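Local structure of jasmonate-induced oxygenase 2 (Arabidopsis thaliana, 6LSV) at residues 48-53 / 78-83; 246-251 / 281-286. The protein oxidises the defence hormone jasmonate to 12-hydroxyjasmonate, using iron, molecular oxygen and 2-oxoglutarate, which leaves as succinate and CO2. All coordinates share one frame; numbering follows the deposited sequence.

Contact 1: 48-53 / 78-83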
loop_
_atom_site.group_PDB
_atom_site.type_symbol
_atom_site.label_atom_id
_atom_site.label_comp_id
_atom_site.label_asym_id
_atom_site.label_seq_id
_atom_site.Cartn_x
_atom_site.Cartn_y
_atom_site.Cartn_z
ATOM N N ILE A 48 4.540 17.749 -5.686
ATOM C CA ILE A 48 4.391 17.941 -7.121
ATOM C C ILE A 48 3.014 18.535 -7.370
ATOM O O ILE A 48 1.997 17.945 -6.982
ATOM C CB ILE A 48 4.565 16.619 -7.887
ATOM C CG1 ILE A 48 5.801 15.864 -7.388
ATOM C CG2 ILE A 48 4.637 16.878 -9.380
ATOM C CD1 ILE A 48 7.116 16.494 -7.788
ATOM N N ASP A 49 2.978 19.702 -8.008
ATOM C CA ASP A 49 1.718 20.325 -8.403
ATOM C C ASP A 49 1.262 19.677 -9.703
ATOM O O ASP A 49 1.894 19.848 -10.750
ATOM C CB ASP A 49 1.893 21.834 -8.547
ATOM C CG ASP A 49 0.574 22.570 -8.677
ATOM O OD1 ASP A 49 -0.470 21.908 -8.859
ATOM O OD2 ASP A 49 0.585 23.817 -8.598
ATOM N N LEU A 50 0.161 18.928 -9.637
ATOM C CA LEU A 50 -0.235 18.044 -10.724
ATOM C C LEU A 50 -1.062 18.719 -11.804
ATOM O O LEU A 50 -1.070 18.238 -12.943
ATOM C CB LEU A 50 -1.029 16.858 -10.181
ATOM C CG LEU A 50 -0.220 15.761 -9.505
ATOM C CD1 LEU A 50 -0.935 14.427 -9.667
ATOM C CD2 LEU A 50 1.191 15.703 -10.067
ATOM N N GLU A 51 -1.763 19.806 -11.492
ATOM C CA GLU A 51 -2.508 20.483 -12.544
ATOM C C GLU A 51 -1.608 21.113 -13.602
ATOM O O GLU A 51 -2.131 21.664 -14.579
ATOM C CB GLU A 51 -3.438 21.529 -11.943
ATOM C CG GLU A 51 -4.870 21.076 -11.897
ATOM C CD GLU A 51 -5.619 21.665 -10.741
ATOM O OE1 GLU A 51 -5.176 22.706 -10.205
ATOM O OE2 GLU A 51 -6.645 21.078 -10.372
ATOM N N GLY A 52 -0.286 21.050 -13.432
ATOM C CA GLY A 52 0.655 21.276 -14.513
ATOM C C GLY A 52 0.730 20.064 -15.424
ATOM O O GLY A 52 1.731 19.338 -15.416
ATOM N N LEU A 53 -0.354 19.824 -16.169
ATOM C CA LEU A 53 -0.498 18.756 -17.179
ATOM C C LEU A 53 -0.548 17.344 -16.584
ATOM O O LEU A 53 -1.608 16.715 -16.553
ATOM C CB LEU A 53 0.625 18.872 -18.207
ATOM C CG LEU A 53 0.353 19.386 -19.621
ATOM C CD1 LEU A 53 0.032 20.880 -19.681
ATOM C CD2 LEU A 53 1.604 19.141 -20.411
ATOM N N PHE A 78 6.708 9.834 -4.474
ATOM C CA PHE A 78 6.591 11.283 -4.547
ATOM C C PHE A 78 5.204 11.683 -4.059
ATOM O O PHE A 78 4.287 10.863 -3.990
ATOM C CB PHE A 78 6.865 11.814 -5.967
ATOM C CG PHE A 78 5.958 11.251 -7.029
ATOM C CD1 PHE A 78 6.081 9.934 -7.447
ATOM C CD2 PHE A 78 4.999 12.046 -7.628
ATOM C CE1 PHE A 78 5.253 9.417 -8.427
ATOM C CE2 PHE A 78 4.170 11.536 -8.613
ATOM C CZ PHE A 78 4.296 10.219 -9.010
ATOM N N GLN A 79 5.066 12.958 -3.708
ATOM C CA GLN A 79 3.856 13.490 -3.099
ATOM C C GLN A 79 3.211 14.485 -4.054
ATOM O O GLN A 79 3.884 15.392 -4.554
ATOM C CB GLN A 79 4.183 14.157 -1.761
ATOM C CG GLN A 79 2.985 14.486 -0.899
ATOM C CD GLN A 79 3.389 15.005 0.467
ATOM O OE1 GLN A 79 2.717 14.741 1.465
ATOM N NE2 GLN A 79 4.496 15.742 0.520
ATOM N N VAL A 80 1.914 14.321 -4.302
ATOM C CA VAL A 80 1.199 15.119 -5.292
ATOM C C VAL A 80 0.123 15.949 -4.602
ATOM O O VAL A 80 -0.601 15.448 -3.733
ATOM C CB VAL A 80 0.595 14.240 -6.405
ATOM C CG1 VAL A 80 1.683 13.436 -7.077
ATOM C CG2 VAL A 80 -0.473 13.306 -5.854
ATOM N N VAL A 81 0.041 17.224 -4.980
ATOM C CA VAL A 81 -1.039 18.118 -4.589
ATOM C C VAL A 81 -1.769 18.553 -5.854
ATOM O O VAL A 81 -1.272 18.390 -6.971
ATOM C CB VAL A 81 -0.534 19.349 -3.805
ATOM C CG1 VAL A 81 0.287 18.924 -2.600
ATOM C CG2 VAL A 81 0.285 20.247 -4.707
ATOM N N ASN A 82 -2.963 19.116 -5.665
ATOM C CA ASN A 82 -3.794 19.611 -6.766
ATOM C C ASN A 82 -3.998 18.524 -7.819
ATOM O O ASN A 82 -3.626 18.666 -8.986
ATOM C CB ASN A 82 -3.181 20.864 -7.396
ATOM C CG ASN A 82 -3.121 22.030 -6.436
ATOM O OD1 ASN A 82 -3.978 22.178 -5.565
ATOM N ND2 ASN A 82 -2.097 22.861 -6.583
ATOM N N HIS A 83 -4.607 17.425 -7.379
ATOM C CA HIS A 83 -4.644 16.186 -8.143
ATOM C C HIS A 83 -6.036 15.840 -8.661
ATOM O O HIS A 83 -6.219 14.765 -9.244
ATOM C CB HIS A 83 -4.101 15.047 -7.280
ATOM C CG HIS A 83 -4.448 15.179 -5.829
ATOM N ND1 HIS A 83 -5.749 15.199 -5.375
ATOM C CD2 HIS A 83 -3.664 15.304 -4.733
ATOM C CE1 HIS A 83 -5.752 15.328 -4.060
ATOM N NE2 HIS A 83 -4.500 15.394 -3.645
#
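Ile48 and Asp49 run parallel to Val80 and Val81, forming an edge strand of the large mixed sheet of this 2-oxoglutarate oxygenase. Strand 47-49, helix 63-74 and strand 77-81 form a beta-alpha-beta crossover. Three backbone hydrogen bonds join the strands: Ile48 N gives to Gln79 O at 2.7 Å, Val81 N to Ile48 O, and Leu50 N to Val81 O, the last carrying the pairing one residue past the end of strand 47-49.

The apolar contacts lie on the face that bears Ile48 and Val80. Leu50 CG comes to 3.5 Å from Val80 CB, and both its methyls spread over the valine, Leu50 CD1 also reaching His83 CB at 4.0 Å. With CG1 beside the backbone N (chi1 -47°), Ile48 reaches toward the Phe78 ring, its CG1 3.9 Å from Phe78 CD2, the two side chains crossing at about a right angle. Ile48 and Phe78 also touch helix 63-74, which packs against this face.

Polar side chains meet where the strands give way to loop. Asn82 ND2 donates to Asp49 OD1 at 3.0 Å; the oxygen lies in the amide plane of Asn82, yet the N-H arrives from above the carboxylate, 55° out of its plane. Both residues are exposed, so water probably competes for this bond, and the pairing probably rests more on the backbone bonds and on the apolar packing of Leu50 against Val80 and Ile48 against Phe78.

Contact 2: 246-251 / 281-286; sequences QVRKDD and SVEHRV. With AKG (2-oxoglutaric acid), chain C.
Gln246 and Val247 pair antiparallel with Arg285 and His284, the strand axes 4.7 Å apart and their directions 150° from one another. Within the double-stranded beta-helix (jelly-roll) fold of the 2-oxoglutarate oxygenases, this pairing includes His284, an iron ligand alongside His227 and Asp229. Gln246 and Arg285 form the hydrogen-bonded pair, exchanging N-H and C=O in both directions. Arg248 N still gives to Glu283 O, but a water takes the place of the return bond, accepting from Glu283 N at 2.9 Å and donating to Arg248 O.

Gln246 and Arg285 meet again through their side chains. Arg285, extended from CG to NE, lies beside Gln246, and its NE and NH2 both donate to Gln246 OE1, each at 3.0 Å, with guanidinium and amide nearly coplanar (12°). Gln246 NE2 turns to Thr255 OG1 on the neighbouring strand, so both ends of the amide are held, while Trp253 makes a cation-pi contact with Arg285.

The side chains of Arg248 and Glu283 form a salt bridge of charges only: Glu283 OE1 sits over one face of the guanidinium, 3.0 Å from Arg248 NE, with no N-H directed at it. Arg248 NH1 also pairs with Asp251 OD1 at 3.2 Å. On the face bearing His284, Val247 CB packs 3.9 Å from Val282 CG2. The His284 ring presents its edge to the cosubstrate, with CD2 3.2 Å from O5, the keto oxygen of 2-oxoglutarate.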
loop_
_atom_site.group_PDB
_atom_site.type_symbol
_atom_site.label_atom_id
_atom_site.label_comp_id
_atom_site.label_asym_id
_atom_site.label_seq_id
_atom_site.Cartn_x
_atom_site.Cartn_y
_atom_site.Cartn_z
ATOM N N GLN A 246 7.041 5.500 7.561
ATOM C CA GLN A 246 8.480 5.646 7.406
ATOM C C GLN A 246 8.927 4.956 6.126
ATOM O O GLN A 246 8.513 3.827 5.851
ATOM C CB GLN A 246 9.230 5.064 8.608
ATOM C CG GLN A 246 8.925 5.755 9.923
ATOM C CD GLN A 246 9.965 5.457 10.980
ATOM O OE1 GLN A 246 10.395 4.316 11.133
ATOM N NE2 GLN A 246 10.380 6.484 11.714
ATOM N N VAL A 247 9.768 5.631 5.349
ATOM C CA VAL A 247 10.353 5.061 4.142
ATOM C C VAL A 247 11.847 4.893 4.373
ATOM O O VAL A 247 12.465 5.642 5.140
ATOM C CB VAL A 247 10.077 5.926 2.892
ATOM C CG1 VAL A 247 8.585 6.195 2.741
ATOM C CG2 VAL A 247 10.846 7.232 2.966
ATOM N N ARG A 248 12.432 3.896 3.720
ATOM C CA ARG A 248 13.841 3.582 3.910
ATOM C C ARG A 248 14.652 4.034 2.704
ATOM O O ARG A 248 14.318 3.697 1.561
ATOM C CB ARG A 248 14.054 2.089 4.156
ATOM C CG ARG A 248 15.512 1.733 4.390
ATOM C CD ARG A 248 15.873 0.414 3.747
ATOM N NE ARG A 248 15.500 -0.709 4.596
ATOM C CZ ARG A 248 16.247 -1.795 4.761
ATOM N NH1 ARG A 248 17.407 -1.901 4.129
ATOM N NH2 ARG A 248 15.834 -2.777 5.552
ATOM N N LYS A 249 15.714 4.796 2.969
ATOM C CA LYS A 249 16.676 5.219 1.956
ATOM C C LYS A 249 18.067 4.817 2.425
ATOM O O LYS A 249 18.636 5.468 3.307
ATOM C CB LYS A 249 16.607 6.723 1.718
ATOM C CG LYS A 249 17.542 7.216 0.622
ATOM C CD LYS A 249 17.164 6.651 -0.737
ATOM C CE LYS A 249 18.107 7.156 -1.816
ATOM N NZ LYS A 249 18.177 6.216 -2.967
ATOM N N ASP A 250 18.610 3.751 1.840
ATOM C CA ASP A 250 19.965 3.274 2.126
ATOM C C ASP A 250 20.192 3.106 3.631
ATOM O O ASP A 250 21.039 3.763 4.242
ATOM C CB ASP A 250 21.010 4.211 1.512
ATOM C CG ASP A 250 20.996 4.187 -0.008
ATOM O OD1 ASP A 250 20.707 3.119 -0.592
ATOM O OD2 ASP A 250 21.271 5.239 -0.619
ATOM N N ASP A 251 19.398 2.211 4.222
ATOM C CA ASP A 251 19.504 1.797 5.622
ATOM C C ASP A 251 19.128 2.896 6.613
ATOM O O ASP A 251 19.503 2.819 7.785
ATOM C CB ASP A 251 20.910 1.272 5.949
ATOM C CG ASP A 251 21.251 -0.001 5.196
ATOM O OD1 ASP A 251 20.321 -0.753 4.836
ATOM O OD2 ASP A 251 22.455 -0.249 4.966
ATOM N N SER A 281 10.841 0.348 -6.333
ATOM C CA SER A 281 9.711 0.334 -5.418
ATOM C C SER A 281 10.181 0.752 -4.029
ATOM O O SER A 281 11.188 0.245 -3.527
ATOM C CB SER A 281 9.057 -1.048 -5.379
ATOM O OG SER A 281 9.950 -2.042 -4.905
ATOM N N VAL A 282 9.462 1.696 -3.420
ATOM C CA VAL A 282 9.834 2.182 -2.097
ATOM C C VAL A 282 9.568 1.105 -1.051
ATOM O O VAL A 282 8.583 0.357 -1.130
ATOM C CB VAL A 282 9.074 3.479 -1.765
ATOM C CG1 VAL A 282 7.562 3.246 -1.786
ATOM C CG2 VAL A 282 9.517 4.027 -0.414
ATOM N N GLU A 283 10.461 1.010 -0.074
ATOM C CA GLU A 283 10.276 0.156 1.089
ATOM C C GLU A 283 9.804 1.017 2.254
ATOM O O GLU A 283 10.448 2.017 2.592
ATOM C CB GLU A 283 11.577 -0.563 1.442
ATOM C CG GLU A 283 11.464 -1.536 2.599
ATOM C CD GLU A 283 12.769 -2.263 2.873
ATOM O OE1 GLU A 283 13.822 -1.817 2.367
ATOM O OE2 GLU A 283 12.742 -3.278 3.596
ATOM N N HIS A 284 8.681 0.642 2.859
ATOM C CA HIS A 284 8.120 1.444 3.934
ATOM C C HIS A 284 7.681 0.554 5.088
ATOM O O HIS A 284 7.577 -0.671 4.967
ATOM C CB HIS A 284 6.949 2.310 3.448
ATOM C CG HIS A 284 6.062 1.632 2.453
ATOM N ND1 HIS A 284 6.419 1.462 1.132
ATOM C CD2 HIS A 284 4.830 1.087 2.584
ATOM C CE1 HIS A 284 5.446 0.836 0.494
ATOM N NE2 HIS A 284 4.471 0.596 1.351
ATOM N N ARG A 285 7.440 1.204 6.222
ATOM C CA ARG A 285 6.971 0.568 7.443
ATOM C C ARG A 285 6.226 1.625 8.246
ATOM O O ARG A 285 6.375 2.826 8.005
ATOM C CB ARG A 285 8.130 -0.024 8.252
ATOM C CG ARG A 285 8.947 1.027 8.992
ATOM C CD ARG A 285 10.076 0.413 9.800
ATOM N NE ARG A 285 10.709 1.408 10.660
ATOM C CZ ARG A 285 11.792 1.188 11.400
ATOM N NH1 ARG A 285 12.376 -0.002 11.396
ATOM N NH2 ARG A 285 12.291 2.162 12.150
ATOM N N VAL A 286 5.419 1.174 9.198
ATOM C CA VAL A 286 4.644 2.071 10.044
ATOM C C VAL A 286 5.074 1.859 11.487
ATOM O O VAL A 286 5.181 0.717 11.948
ATOM C CB VAL A 286 3.126 1.851 9.885
ATOM C CG1 VAL A 286 2.354 2.958 10.585
ATOM C CG2 VAL A 286 2.745 1.788 8.414
HETATM C C1 AKG C . 0.344 0.331 3.362
HETATM O O1 AKG C . 0.613 0.433 2.140
HETATM O O2 AKG C . -0.484 -0.543 3.741
HETATM C C2 AKG C . 1.045 1.251 4.368
HETATM O O5 AKG C . 2.225 1.190 4.468
HETATM C C3 AKG C . 0.270 2.245 5.245
HETATM C C4 AKG C . 1.098 3.523 5.408
HETATM C C5 AKG C . 0.603 4.352 6.595
HETATM O O3 AKG C . 0.729 5.605 6.606
HETATM O O4 AKG C . 0.069 3.771 7.572
HETATM O O HOH W 1 13.128 2.103 -0.344
#

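The two contacts lie on different sheets, their centres 22 Å apart and their nearest atoms about 7 Å. Strand 77-81 connects them: its residues Phe78 to Val81 belong to contact 1, while Phe77 touches Val247 and Val282 of contact 2. Strand 263-267 is a second bridge, hydrogen-bonding to the backbone of Phe78 and Val80 and packing through Asn266 on Val282 and His284. Their relation to catalysis differs. Contact 2 supplies the His284 side chain, about 3 Å from the iron and about 6 Å from bound jasmonate. Contact 1 lies at the edge of the large sheet; there the side chain of Gln79 is about 11 Å from the bound 2-oxoglutarate (AKG).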